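Long-range contacts in uncharacterized protein (Mycobacterium tuberculosis, PDB 6Y56), which probably transfers nucleotides to RNA as the toxin of a toxin-antitoxin pair (MenT4), possibly acting on tRNA acceptor stems, as a related toxin does: residues V62-T67 with L183-H188; D70-D75 with R131-P136; A162-C167 with P197-L202; R192-P197 with K258-L263; L205-D210 with A274-R279. One frame throughout, in Å; residues are numbered along the deposited sequence.

Contact 1 of 5, residues V62-T67 with L183-H188; sequences VGRFST and LYDLNH
Arg-64 and Asp-185 form a side-on salt bridge with one nitrogen to each oxygen. Arg-64 NE gives its hydrogen to Asp-185 OD1 at 2.9 Å, and Arg-64 NH2 reaches Asp-185 OD2 at 2.9 Å along a nearly straight N-H line (171°). Both oxygens are met on their syn side. The planes are inclined by only 19°, but both nitrogens stand somewhat out of the carboxylate plane, NE more than NH2. This two-nitrogen grip fixes the guanidinium, and NH1 adds a weak bond to Phe-65 O. Lys-170 forms a salt bridge with the same OD2 and shares the negative charge.

The apolar part of the arginine packs on Tyr-184. CB lies over one ring face in a CH-pi contact, 4.1 Å from the ring centroid. A chi1 of 61° puts CG between the backbone N and the carbonyl carbon, where it too meets the ring, 3.5 Å from Tyr-184 CE1. The extended chain carries Arg-64 CD along to within 3.5 Å of Tyr-184 CD1.

One polar link joins neighbouring turns of the helix: His-188 NE2 donates to Tyr-184 OH at 2.9 Å, in the imidazole plane. Val-62 O approaches the edge of that imidazole, 3.1 Å from His-188 CE1.

Together this ties loop 62-67 to helix 180-189. The loop leads into strand 68-72, whose Asp-68 and Asp-70 are consistent with the paired acidic residues of the nucleotidyltransferase fold.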
# COMPACT_ATOMS: atom_id res chain seq x y z
N VAL A 62 13.28 8.50 0.14
CA VAL A 62 12.52 9.79 0.16
C VAL A 62 11.14 9.56 0.79
O VAL A 62 10.44 10.54 1.05
CB VAL A 62 12.41 10.44 -1.23
CG1 VAL A 62 13.78 10.69 -1.85
CG2 VAL A 62 11.53 9.64 -2.18
N GLY A 63 10.77 8.29 1.02
CA GLY A 63 9.49 7.98 1.62
C GLY A 63 9.63 7.40 3.02
O GLY A 63 10.71 7.04 3.49
N ARG A 64 8.48 7.28 3.67
CA ARG A 64 8.40 6.77 5.03
C ARG A 64 8.61 5.25 5.05
O ARG A 64 8.44 4.54 4.05
CB ARG A 64 7.00 7.04 5.59
CG ARG A 64 5.90 6.35 4.77
CD ARG A 64 4.52 6.54 5.41
NE ARG A 64 3.46 5.86 4.66
CZ ARG A 64 3.02 4.63 4.92
NH1 ARG A 64 3.53 3.93 5.92
NH2 ARG A 64 2.06 4.11 4.18
N PHE A 65 8.96 4.75 6.22
CA PHE A 65 8.82 3.32 6.44
C PHE A 65 7.33 2.96 6.39
O PHE A 65 6.45 3.79 6.65
CB PHE A 65 9.39 2.95 7.81
CG PHE A 65 10.89 3.05 7.90
CD1 PHE A 65 11.69 2.37 6.99
CD2 PHE A 65 11.51 3.79 8.91
CE1 PHE A 65 13.08 2.43 7.07
CE2 PHE A 65 12.90 3.85 8.99
CZ PHE A 65 13.68 3.17 8.07
N SER A 66 7.05 1.71 6.03
CA SER A 66 5.68 1.24 5.89
C SER A 66 5.63 -0.19 6.37
O SER A 66 6.46 -1.02 5.97
CB SER A 66 5.27 1.35 4.42
OG SER A 66 3.89 1.13 4.23
N THR A 67 4.65 -0.50 7.23
CA THR A 67 4.70 -1.71 8.05
C THR A 67 3.83 -2.83 7.51
O THR A 67 3.84 -3.93 8.09
CB THR A 67 4.24 -1.42 9.47
OG1 THR A 67 2.84 -1.07 9.45
CG2 THR A 67 5.04 -0.28 10.09
N LEU A 183 -2.46 10.03 4.26
CA LEU A 183 -2.19 11.44 3.98
C LEU A 183 -0.74 11.65 3.54
O LEU A 183 -0.46 12.38 2.58
CB LEU A 183 -2.48 12.27 5.23
CG LEU A 183 -2.14 13.76 5.18
CD1 LEU A 183 -2.97 14.47 4.12
CD2 LEU A 183 -2.36 14.38 6.55
N TYR A 184 0.21 11.02 4.25
CA TYR A 184 1.61 11.11 3.86
C TYR A 184 1.81 10.63 2.42
O TYR A 184 2.51 11.27 1.62
CB TYR A 184 2.48 10.29 4.82
CG TYR A 184 3.93 10.32 4.44
CD1 TYR A 184 4.45 9.43 3.51
CD2 TYR A 184 4.78 11.28 4.98
CE1 TYR A 184 5.77 9.47 3.13
CE2 TYR A 184 6.12 11.34 4.61
CZ TYR A 184 6.60 10.44 3.68
OH TYR A 184 7.93 10.50 3.30
N ASP A 185 1.24 9.47 2.08
CA ASP A 185 1.45 8.92 0.74
C ASP A 185 0.81 9.80 -0.32
O ASP A 185 1.40 10.02 -1.38
CB ASP A 185 0.90 7.49 0.67
CG ASP A 185 1.66 6.51 1.57
OD1 ASP A 185 2.80 6.80 2.01
OD2 ASP A 185 1.09 5.43 1.83
N LEU A 186 -0.38 10.34 -0.04
CA LEU A 186 -1.02 11.24 -0.99
C LEU A 186 -0.21 12.51 -1.17
O LEU A 186 -0.19 13.08 -2.27
CB LEU A 186 -2.43 11.58 -0.52
CG LEU A 186 -3.44 10.45 -0.73
CD1 LEU A 186 -4.71 10.78 0.02
CD2 LEU A 186 -3.71 10.24 -2.20
N ASN A 187 0.47 12.97 -0.10
CA ASN A 187 1.35 14.12 -0.23
C ASN A 187 2.48 13.85 -1.21
O ASN A 187 2.91 14.76 -1.93
CB ASN A 187 1.88 14.53 1.14
CG ASN A 187 2.73 15.78 1.10
OD1 ASN A 187 2.21 16.88 0.89
ND2 ASN A 187 4.03 15.63 1.29
N HIS A 188 2.99 12.61 -1.26
CA HIS A 188 3.98 12.25 -2.27
C HIS A 188 3.35 12.20 -3.66
O HIS A 188 3.94 12.70 -4.61
CB HIS A 188 4.65 10.92 -1.93
CG HIS A 188 5.85 11.07 -1.06
ND1 HIS A 188 7.05 11.55 -1.53
CD2 HIS A 188 6.03 10.80 0.25
CE1 HIS A 188 7.92 11.57 -0.53
NE2 HIS A 188 7.33 11.12 0.56

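Contact 2 of 5, residues D70-D75 with R131-P136; sequences DFSAPD and RPLALP
Ser-72 is the residue of the strand end that leans on Leu-133. Its CB rests against the isobutyl group, 3.8 Å from Leu-133 CG and 3.9 Å from Leu-133 CD1. OG lies anti to the backbone N (chi1 172°) and stands 3.7 Å from Leu-133 CG. The hydroxyl makes no direct hydrogen bond across the contact; water 1 does that work, 2.6 Å from Ser-72 OG and 2.9 Å from Leu-133 N, whose hydrogen it accepts. One water thus joins a buried serine to the backbone of the facing loop. Two residues on, the proline rings of Pro-74 and Pro-132 touch loosely through their CG atoms, 4.4 Å apart, toward the surface.

Ser-72 ends strand 68-72, which runs between strands 47-49 and 125-129 of the mixed sheet, while 131-136 is the loop leaving strand 125-129. That loop turns toward the helices: Leu-133 also touches Lys-206 of helix 196-212 and Glu-165 of helix 163-174.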
# COMPACT_ATOMS: atom_id res chain seq x y z
N ASP A 70 0.89 -5.50 1.23
CA ASP A 70 -0.41 -5.63 0.59
C ASP A 70 -0.20 -6.21 -0.79
O ASP A 70 0.70 -5.77 -1.52
CB ASP A 70 -1.08 -4.27 0.42
CG ASP A 70 -1.45 -3.62 1.74
OD1 ASP A 70 -1.96 -4.33 2.63
OD2 ASP A 70 -1.25 -2.39 1.88
N PHE A 71 -1.03 -7.17 -1.16
CA PHE A 71 -0.99 -7.78 -2.47
C PHE A 71 -2.40 -7.85 -3.03
O PHE A 71 -3.38 -7.96 -2.28
CB PHE A 71 -0.43 -9.21 -2.44
CG PHE A 71 0.93 -9.30 -1.85
CD1 PHE A 71 2.05 -9.12 -2.65
CD2 PHE A 71 1.11 -9.58 -0.50
CE1 PHE A 71 3.33 -9.20 -2.11
CE2 PHE A 71 2.39 -9.66 0.04
CZ PHE A 71 3.50 -9.46 -0.76
N SER A 72 -2.49 -7.79 -4.35
CA SER A 72 -3.71 -8.20 -5.04
C SER A 72 -3.54 -9.66 -5.40
O SER A 72 -2.56 -10.03 -6.06
CB SER A 72 -3.93 -7.37 -6.29
OG SER A 72 -5.01 -7.90 -7.05
N ALA A 73 -4.47 -10.50 -4.95
CA ALA A 73 -4.41 -11.94 -5.21
C ALA A 73 -5.83 -12.45 -5.27
O ALA A 73 -6.41 -12.87 -4.27
CB ALA A 73 -3.63 -12.66 -4.11
N PRO A 74 -6.44 -12.46 -6.47
CA PRO A 74 -7.85 -12.87 -6.57
C PRO A 74 -8.13 -14.32 -6.16
O PRO A 74 -9.28 -14.62 -5.82
CB PRO A 74 -8.18 -12.62 -8.04
CG PRO A 74 -7.22 -11.54 -8.47
CD PRO A 74 -5.95 -11.84 -7.72
N ASP A 75 -7.15 -15.22 -6.21
CA ASP A 75 -7.40 -16.65 -6.02
C ASP A 75 -6.99 -17.05 -4.60
O ASP A 75 -5.84 -16.86 -4.20
CB ASP A 75 -6.59 -17.45 -7.04
CG ASP A 75 -6.93 -18.94 -7.05
OD1 ASP A 75 -7.62 -19.42 -6.12
OD2 ASP A 75 -6.52 -19.64 -8.00
N ARG A 131 -10.39 -8.31 -5.03
CA ARG A 131 -10.89 -7.67 -6.24
C ARG A 131 -9.74 -7.49 -7.22
O ARG A 131 -8.68 -6.99 -6.84
CB ARG A 131 -11.51 -6.32 -5.92
CG ARG A 131 -12.37 -5.76 -7.06
CD ARG A 131 -12.91 -4.36 -6.76
NE ARG A 131 -13.32 -4.22 -5.37
CZ ARG A 131 -13.46 -3.06 -4.74
NH1 ARG A 131 -13.24 -1.91 -5.37
NH2 ARG A 131 -13.82 -3.06 -3.46
N PRO A 132 -9.90 -7.90 -8.48
CA PRO A 132 -8.81 -7.72 -9.44
C PRO A 132 -8.44 -6.25 -9.62
O PRO A 132 -9.30 -5.36 -9.58
CB PRO A 132 -9.38 -8.30 -10.74
CG PRO A 132 -10.46 -9.25 -10.27
CD PRO A 132 -11.04 -8.63 -9.04
N LEU A 133 -7.15 -6.00 -9.83
CA LEU A 133 -6.70 -4.67 -10.22
C LEU A 133 -7.23 -4.31 -11.59
O LEU A 133 -7.49 -5.17 -12.44
CB LEU A 133 -5.17 -4.60 -10.24
CG LEU A 133 -4.54 -4.69 -8.85
CD1 LEU A 133 -3.03 -4.72 -8.95
CD2 LEU A 133 -4.99 -3.53 -7.95
N ALA A 134 -7.40 -3.01 -11.81
CA ALA A 134 -7.97 -2.54 -13.06
C ALA A 134 -6.93 -2.39 -14.16
O ALA A 134 -7.26 -2.58 -15.34
CB ALA A 134 -8.66 -1.19 -12.84
N LEU A 135 -5.69 -2.06 -13.81
CA LEU A 135 -4.65 -1.73 -14.78
C LEU A 135 -3.53 -2.76 -14.73
O LEU A 135 -3.28 -3.36 -13.69
CB LEU A 135 -4.05 -0.35 -14.47
CG LEU A 135 -5.02 0.82 -14.50
CD1 LEU A 135 -4.26 2.11 -14.23
CD2 LEU A 135 -5.73 0.89 -15.85
N PRO A 136 -2.82 -2.96 -15.85
CA PRO A 136 -1.67 -3.87 -15.83
C PRO A 136 -0.62 -3.40 -14.84
O PRO A 136 -0.40 -2.20 -14.66
CB PRO A 136 -1.15 -3.81 -17.26
CG PRO A 136 -2.31 -3.35 -18.07
CD PRO A 136 -3.09 -2.43 -17.19
O HOH W 1 -5.51 -8.36 -9.61

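Contact 3 of 5, residues A162-C167 with P197-L202; sequences AEAEAC and PLVRRL
Ala-164 meets Val-199 and Leu-202 with no ring in the contact. Of its flat groups, the peptide of Ala-164 is touched at O by Val-199 CG2, at 3.7 Å. The carboxylate of Glu-165 is turned to other partners, the backbone N atoms of Ala-134 and Leu-135 and the ammonium group of Lys-206.

The rest is apolar packing, mostly of methyl groups. Ala-164 CB fits among three side chains, with Leu-198 CD2 nearest at 3.7 Å, Val-199 CG2 at 3.9 Å and Leu-202 CD1 at 4.4 Å. The two valine branches divide their work: CG2, anti to the carbonyl carbon, serves Ala-164, while CG1, anti to the backbone N (chi1 169°), lies 4.0 Å from Cys-167 SG. Leu-202 CD1 also presses on the backbone, 4.0 Å from Glu-165 CA.

With only a methyl at Ala-164, its CA can come to 5.4 Å from CA of Val-199. The two helix segments cross at -46°, and their axes approach to 8.6 Å. Helix 163-174 is thereby packed against the start of helix 196-212. Phe-189 of helix 180-189 touches Cys-167, and Leu-291 of helix 281-292 touches Leu-198 and Leu-202.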
# COMPACT_ATOMS: atom_id res chain seq x y z
N ALA A 162 0.01 -0.19 -10.82
CA ALA A 162 0.26 1.02 -11.58
C ALA A 162 0.07 2.24 -10.70
O ALA A 162 -0.79 2.25 -9.80
CB ALA A 162 -0.70 1.10 -12.77
N GLU A 163 0.87 3.28 -10.95
CA GLU A 163 0.86 4.44 -10.08
C GLU A 163 -0.50 5.13 -10.04
O GLU A 163 -0.93 5.57 -8.97
CB GLU A 163 1.97 5.41 -10.47
CG GLU A 163 2.11 6.51 -9.46
CD GLU A 163 3.36 7.34 -9.65
OE1 GLU A 163 4.33 6.85 -10.27
OE2 GLU A 163 3.37 8.49 -9.14
N ALA A 164 -1.19 5.24 -11.17
CA ALA A 164 -2.51 5.86 -11.17
C ALA A 164 -3.49 5.06 -10.32
O ALA A 164 -4.35 5.63 -9.64
CB ALA A 164 -3.05 5.96 -12.60
N GLU A 165 -3.38 3.73 -10.36
CA GLU A 165 -4.26 2.88 -9.57
C GLU A 165 -3.90 2.95 -8.08
O GLU A 165 -4.79 2.92 -7.23
CB GLU A 165 -4.23 1.45 -10.10
CG GLU A 165 -5.24 0.54 -9.42
CD GLU A 165 -5.61 -0.65 -10.27
OE1 GLU A 165 -4.88 -0.98 -11.23
OE2 GLU A 165 -6.65 -1.27 -9.97
N ALA A 166 -2.61 3.02 -7.75
CA ALA A 166 -2.23 3.17 -6.35
C ALA A 166 -2.79 4.46 -5.77
O ALA A 166 -3.29 4.48 -4.64
CB ALA A 166 -0.70 3.17 -6.23
N CYS A 167 -2.74 5.55 -6.55
CA CYS A 167 -3.29 6.81 -6.08
C CYS A 167 -4.81 6.71 -5.91
O CYS A 167 -5.35 7.14 -4.88
CB CYS A 167 -2.90 7.91 -7.06
SG CYS A 167 -3.30 9.57 -6.49
N PRO A 197 -7.50 12.52 -15.28
CA PRO A 197 -8.76 11.87 -15.63
C PRO A 197 -8.78 10.39 -15.27
O PRO A 197 -9.82 9.85 -14.88
CB PRO A 197 -8.87 12.08 -17.15
CG PRO A 197 -7.95 13.24 -17.44
CD PRO A 197 -6.83 13.09 -16.47
N LEU A 198 -7.63 9.72 -15.39
CA LEU A 198 -7.57 8.30 -15.08
C LEU A 198 -7.67 8.04 -13.58
O LEU A 198 -8.41 7.15 -13.15
CB LEU A 198 -6.28 7.72 -15.66
CG LEU A 198 -6.01 6.25 -15.34
CD1 LEU A 198 -7.08 5.32 -15.88
CD2 LEU A 198 -4.65 5.89 -15.92
N VAL A 199 -6.95 8.84 -12.78
CA VAL A 199 -7.04 8.71 -11.33
C VAL A 199 -8.46 8.98 -10.85
O VAL A 199 -9.01 8.23 -10.03
CB VAL A 199 -6.01 9.62 -10.62
CG1 VAL A 199 -6.31 9.68 -9.12
CG2 VAL A 199 -4.62 9.09 -10.83
N ARG A 200 -9.11 10.01 -11.40
CA ARG A 200 -10.46 10.33 -10.98
C ARG A 200 -11.44 9.23 -11.36
O ARG A 200 -12.30 8.85 -10.56
CB ARG A 200 -10.87 11.66 -11.61
CG ARG A 200 -12.29 12.12 -11.28
CD ARG A 200 -12.58 13.51 -11.86
NE ARG A 200 -12.38 13.54 -13.30
CZ ARG A 200 -11.60 14.40 -13.95
NH1 ARG A 200 -10.96 15.37 -13.32
NH2 ARG A 200 -11.50 14.30 -15.26
N ARG A 201 -11.33 8.72 -12.59
CA ARG A 201 -12.19 7.63 -13.04
C ARG A 201 -11.99 6.39 -12.18
O ARG A 201 -12.97 5.80 -11.69
CB ARG A 201 -11.91 7.33 -14.52
CG ARG A 201 -12.60 6.09 -15.09
CD ARG A 201 -14.11 6.15 -14.96
NE ARG A 201 -14.69 7.31 -15.63
CZ ARG A 201 -15.28 7.27 -16.82
NH1 ARG A 201 -15.81 8.38 -17.33
NH2 ARG A 201 -15.35 6.13 -17.50
N LEU A 202 -10.74 6.00 -11.95
CA LEU A 202 -10.46 4.82 -11.14
C LEU A 202 -10.95 5.01 -9.71
O LEU A 202 -11.44 4.06 -9.10
CB LEU A 202 -8.97 4.52 -11.15
CG LEU A 202 -8.43 3.87 -12.42
CD1 LEU A 202 -6.92 3.83 -12.36
CD2 LEU A 202 -9.00 2.48 -12.55

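Contact 4 of 5, residues R192-P197 with K258-L263; sequences RTIDEP and KRFAFL
Glu-196 lies flat on Phe-262, its carboxylate plane only 2° from the ring plane. The chain is extended beyond CG, and CG itself stands 3.6 Å from the ring centroid of Phe-262, a CH-pi contact over the middle of the face. Leu-263 CG backs the opposite face, toward the rim. Near the start of the side chain of Phe-262, CB is met by Glu-196 OE1 at 3.5 Å.

The other carboxylate oxygen turns to Arg-259. Both terminal nitrogens grip it end-on: Glu-196 OE2 is 2.8 Å from Arg-259 NH1 and 3.0 Å from Arg-259 NH2. OE2 lies near the guanidinium plane and is met on its anti side, NH1 coming well out of the carboxylate plane; the two planes are 64° apart.

Glu-196 opens helix 196-212, with Asp-195 at the N-cap position and at the centre of an inverse gamma turn. Arg-259 ends helix 249-259 and Phe-262 lies just beyond it, so this salt bridge and stack join the beginning of one helix to the exit of another.

Ile-194 and Arg-259 point tip to tip. The arginine chain bends about CB-CG, chi2 64° turning CD out of the extended line, and Ile-194 CD1 sits over one guanidinium face, offset toward the rim. That same methyl reaches Phe-260 CZ at 3.9 Å, the two side chains crossing at about a right angle, while Ile-194 CG2 is 3.9 Å from Phe-262 CZ. Water 2 accepts from Ile-194 N at 2.9 Å and, weakly, from Arg-259 NH2.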
# COMPACT_ATOMS: atom_id res chain seq x y z
N ARG A 192 4.19 14.35 -7.65
CA ARG A 192 4.55 13.60 -8.84
C ARG A 192 3.55 13.87 -9.95
O ARG A 192 2.51 14.49 -9.74
CB ARG A 192 4.62 12.10 -8.51
CG ARG A 192 5.71 11.77 -7.48
CD ARG A 192 5.56 10.38 -6.87
NE ARG A 192 5.68 9.32 -7.87
CZ ARG A 192 6.83 8.78 -8.25
NH1 ARG A 192 7.97 9.19 -7.71
NH2 ARG A 192 6.83 7.84 -9.18
N THR A 193 3.89 13.41 -11.16
CA THR A 193 2.95 13.51 -12.26
C THR A 193 1.71 12.68 -11.95
O THR A 193 1.82 11.55 -11.48
CB THR A 193 3.60 13.01 -13.55
OG1 THR A 193 4.61 13.94 -13.95
CG2 THR A 193 2.57 12.89 -14.66
N ILE A 194 0.54 13.26 -12.19
CA ILE A 194 -0.74 12.60 -11.95
C ILE A 194 -1.52 12.60 -13.25
O ILE A 194 -1.69 13.65 -13.87
CB ILE A 194 -1.57 13.30 -10.86
CG1 ILE A 194 -0.83 13.25 -9.51
CG2 ILE A 194 -2.96 12.66 -10.72
CD1 ILE A 194 -1.62 13.89 -8.37
N ASP A 195 -1.96 11.42 -13.68
CA ASP A 195 -2.85 11.29 -14.84
C ASP A 195 -4.26 11.54 -14.31
O ASP A 195 -4.97 10.63 -13.90
CB ASP A 195 -2.72 9.89 -15.42
CG ASP A 195 -3.51 9.71 -16.70
OD1 ASP A 195 -4.34 10.58 -17.05
OD2 ASP A 195 -3.31 8.66 -17.35
N GLU A 196 -4.66 12.82 -14.31
CA GLU A 196 -5.84 13.24 -13.56
C GLU A 196 -7.13 12.57 -13.99
O GLU A 196 -7.86 12.07 -13.11
CB GLU A 196 -5.98 14.77 -13.61
CG GLU A 196 -4.94 15.51 -12.81
CD GLU A 196 -5.08 17.02 -12.89
OE1 GLU A 196 -6.01 17.51 -13.56
OE2 GLU A 196 -4.23 17.70 -12.29
N PRO A 197 -7.50 12.52 -15.28
CA PRO A 197 -8.76 11.87 -15.63
C PRO A 197 -8.78 10.39 -15.27
O PRO A 197 -9.82 9.85 -14.88
CB PRO A 197 -8.87 12.08 -17.15
CG PRO A 197 -7.95 13.24 -17.44
CD PRO A 197 -6.83 13.09 -16.47
N LYS A 258 -5.43 20.78 -1.97
CA LYS A 258 -5.28 21.64 -3.14
C LYS A 258 -5.00 20.83 -4.40
O LYS A 258 -5.62 21.07 -5.45
CB LYS A 258 -4.16 22.64 -2.92
CG LYS A 258 -4.00 23.61 -4.06
CD LYS A 258 -2.91 24.59 -3.74
CE LYS A 258 -2.74 25.54 -4.90
NZ LYS A 258 -1.66 26.55 -4.65
N ARG A 259 -4.06 19.89 -4.32
CA ARG A 259 -3.66 19.18 -5.53
C ARG A 259 -4.79 18.35 -6.11
O ARG A 259 -4.90 18.23 -7.34
CB ARG A 259 -2.46 18.27 -5.24
CG ARG A 259 -1.97 17.46 -6.46
CD ARG A 259 -1.44 18.39 -7.54
NE ARG A 259 -1.11 17.74 -8.81
CZ ARG A 259 -1.98 17.58 -9.80
NH1 ARG A 259 -3.24 17.97 -9.66
NH2 ARG A 259 -1.60 17.01 -10.94
N PHE A 260 -5.64 17.79 -5.25
CA PHE A 260 -6.68 16.87 -5.70
C PHE A 260 -8.00 17.57 -6.00
O PHE A 260 -9.03 16.91 -6.14
CB PHE A 260 -6.81 15.70 -4.73
CG PHE A 260 -5.66 14.73 -4.84
CD1 PHE A 260 -5.64 13.77 -5.85
CD2 PHE A 260 -4.57 14.83 -4.00
CE1 PHE A 260 -4.57 12.91 -5.98
CE2 PHE A 260 -3.49 13.96 -4.13
CZ PHE A 260 -3.50 13.00 -5.12
N ALA A 261 -7.96 18.90 -6.16
CA ALA A 261 -9.14 19.64 -6.58
C ALA A 261 -9.76 19.08 -7.86
O ALA A 261 -10.98 19.16 -8.04
CB ALA A 261 -8.78 21.12 -6.77
N PHE A 262 -8.94 18.51 -8.75
CA PHE A 262 -9.45 17.96 -10.01
C PHE A 262 -10.49 16.87 -9.81
O PHE A 262 -11.24 16.57 -10.74
CB PHE A 262 -8.30 17.45 -10.90
CG PHE A 262 -7.61 16.20 -10.37
CD1 PHE A 262 -8.08 14.93 -10.69
CD2 PHE A 262 -6.50 16.32 -9.55
CE1 PHE A 262 -7.44 13.80 -10.19
CE2 PHE A 262 -5.87 15.20 -9.06
CZ PHE A 262 -6.34 13.93 -9.37
N LEU A 263 -10.54 16.25 -8.62
CA LEU A 263 -11.56 15.24 -8.38
C LEU A 263 -12.96 15.81 -8.44
O LEU A 263 -13.92 15.06 -8.61
CB LEU A 263 -11.34 14.57 -7.02
CG LEU A 263 -10.04 13.77 -6.88
CD1 LEU A 263 -9.90 13.34 -5.44
CD2 LEU A 263 -10.02 12.57 -7.82
O HOH W 2 0.55 16.07 -12.88

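Contact 5 of 5, residues L205-D210 with A274-R279; sequences LKVWGD and AACDER
Cys-276 brings the loop 274-279 onto helix 196-212 at Trp-208, just before an Asx turn that begins at Asp-277. Cys-276 is the first residue after helix 268-273 to leave helical angles, and its positive phi (54°) takes the chain out of the helix where it passes Trp-208. Its CA is 3.8 Å from Trp-208 CD1, while its SG packs on Val-207 CG1 at 4.2 Å.

Asp-277 meets the nitrogen edge of the indole with its backbone. Trp-208 NE1 makes a weak hydrogen bond to Asp-277 O, 3.2 Å long and well bent at 133°. The same N-H also points to water 3, which lies in the ring plane 2.9 Å from Trp-208 NE1 and accepts from Asp-277 N at 2.8 Å. The water thus gives the buried indole nitrogen a second link to the same residue.

Glu-278 follows, its CA 4.0 Å from Trp-208 CZ2, and its carboxylate turns to Arg-281 of helix 281-292.

Arg-279 closes the turn: its backbone N donates to Asp-277 OD1. The aspartate holds the arginine twice, since Arg-279 NH1 also forms a salt bridge to Asp-277 OD2 at 2.9 Å, approaching from above the carboxylate plane.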
# COMPACT_ATOMS: atom_id res chain seq x y z
N LEU A 205 -14.63 4.30 -9.58
CA LEU A 205 -14.90 2.87 -9.77
C LEU A 205 -14.46 2.06 -8.55
O LEU A 205 -15.13 1.09 -8.18
CB LEU A 205 -14.20 2.36 -11.03
CG LEU A 205 -14.65 3.03 -12.33
CD1 LEU A 205 -13.81 2.59 -13.51
CD2 LEU A 205 -16.12 2.78 -12.63
N LYS A 206 -13.37 2.46 -7.90
CA LYS A 206 -12.93 1.75 -6.70
C LYS A 206 -13.92 1.95 -5.56
O LYS A 206 -14.28 0.99 -4.87
CB LYS A 206 -11.55 2.24 -6.25
CG LYS A 206 -10.41 1.86 -7.19
CD LYS A 206 -9.92 0.43 -6.99
CE LYS A 206 -8.77 0.14 -7.94
NZ LYS A 206 -8.18 -1.20 -7.66
N VAL A 207 -14.38 3.19 -5.36
CA VAL A 207 -15.35 3.46 -4.31
C VAL A 207 -16.65 2.71 -4.57
O VAL A 207 -17.27 2.16 -3.65
CB VAL A 207 -15.58 4.97 -4.14
CG1 VAL A 207 -16.73 5.20 -3.15
CG2 VAL A 207 -14.31 5.66 -3.65
N TRP A 208 -17.09 2.66 -5.84
CA TRP A 208 -18.30 1.91 -6.15
C TRP A 208 -18.18 0.47 -5.66
O TRP A 208 -19.08 -0.05 -4.99
CB TRP A 208 -18.55 1.93 -7.66
CG TRP A 208 -19.92 1.40 -8.07
CD1 TRP A 208 -21.03 2.13 -8.36
CD2 TRP A 208 -20.29 0.02 -8.22
NE1 TRP A 208 -22.08 1.29 -8.68
CE2 TRP A 208 -21.65 -0.00 -8.61
CE3 TRP A 208 -19.61 -1.20 -8.08
CZ2 TRP A 208 -22.34 -1.20 -8.84
CZ3 TRP A 208 -20.30 -2.38 -8.31
CH2 TRP A 208 -21.65 -2.37 -8.69
N GLY A 209 -17.07 -0.19 -5.96
CA GLY A 209 -16.90 -1.55 -5.48
C GLY A 209 -16.77 -1.64 -3.97
O GLY A 209 -17.32 -2.56 -3.35
N ASP A 210 -16.08 -0.69 -3.35
CA ASP A 210 -15.91 -0.68 -1.90
C ASP A 210 -17.26 -0.61 -1.20
O ASP A 210 -17.50 -1.33 -0.22
CB ASP A 210 -15.07 0.52 -1.48
CG ASP A 210 -13.61 0.40 -1.89
OD1 ASP A 210 -13.16 -0.70 -2.27
OD2 ASP A 210 -12.91 1.44 -1.80
N ALA A 274 -21.36 7.59 -8.84
CA ALA A 274 -21.13 8.03 -7.46
C ALA A 274 -22.30 7.69 -6.54
O ALA A 274 -22.13 7.71 -5.32
CB ALA A 274 -20.84 9.53 -7.44
N ALA A 275 -23.47 7.38 -7.09
CA ALA A 275 -24.58 6.93 -6.26
C ALA A 275 -24.30 5.60 -5.56
O ALA A 275 -24.98 5.28 -4.58
CB ALA A 275 -25.84 6.83 -7.12
N CYS A 276 -23.33 4.83 -6.03
CA CYS A 276 -23.03 3.51 -5.46
C CYS A 276 -24.29 2.63 -5.44
O CYS A 276 -24.68 2.07 -4.41
CB CYS A 276 -22.36 3.60 -4.09
SG CYS A 276 -20.81 4.52 -4.11
N ASP A 277 -24.90 2.51 -6.61
CA ASP A 277 -26.15 1.79 -6.81
C ASP A 277 -25.86 0.52 -7.59
O ASP A 277 -25.22 0.57 -8.64
CB ASP A 277 -27.14 2.67 -7.58
CG ASP A 277 -28.56 2.14 -7.55
OD1 ASP A 277 -28.76 0.91 -7.59
OD2 ASP A 277 -29.49 2.98 -7.49
N GLU A 278 -26.35 -0.61 -7.08
CA GLU A 278 -26.17 -1.90 -7.73
C GLU A 278 -26.65 -1.89 -9.18
O GLU A 278 -26.11 -2.62 -10.02
CB GLU A 278 -26.91 -2.98 -6.93
CG GLU A 278 -27.21 -4.26 -7.68
CD GLU A 278 -25.97 -5.11 -7.86
OE1 GLU A 278 -25.10 -5.07 -6.97
OE2 GLU A 278 -25.86 -5.79 -8.91
N ARG A 279 -27.64 -1.05 -9.51
CA ARG A 279 -28.19 -1.06 -10.86
C ARG A 279 -27.17 -0.65 -11.91
O ARG A 279 -27.38 -0.92 -13.09
CB ARG A 279 -29.42 -0.16 -10.96
CG ARG A 279 -29.13 1.32 -10.76
CD ARG A 279 -30.43 2.10 -10.64
NE ARG A 279 -30.44 3.28 -11.50
CZ ARG A 279 -30.20 4.51 -11.08
NH1 ARG A 279 -29.94 4.73 -9.79
NH2 ARG A 279 -30.22 5.53 -11.93
O HOH W 3 -23.90 3.58 -8.94

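Contacts 3, 4 and 5 all use helix 196-212; contacts 3 and 4 share Pro-197, with centres about 9 Å apart, and the centre of contact 5 lies about 16 Å from that of contact 3. Glu-163 of contact 3 forms a salt bridge with Arg-192 of contact 4. Contact 2 joins this helical part to the sheet. Its Arg-131 NH2 meets Asp-210 OD1 of contact 5 at 2.7 Å, and Glu-165 of contact 3 takes backbone bonds from Ala-134 and Leu-135. Contact 1 lies across the chain's centre from contact 2, about 21 Å between centres, and touches contact 4, Leu-186 O packing on Phe-260. Asp-68, flanked in sequence by 62-67 and 70-75, probably belongs with Asp-70 to the active-site acidic pair.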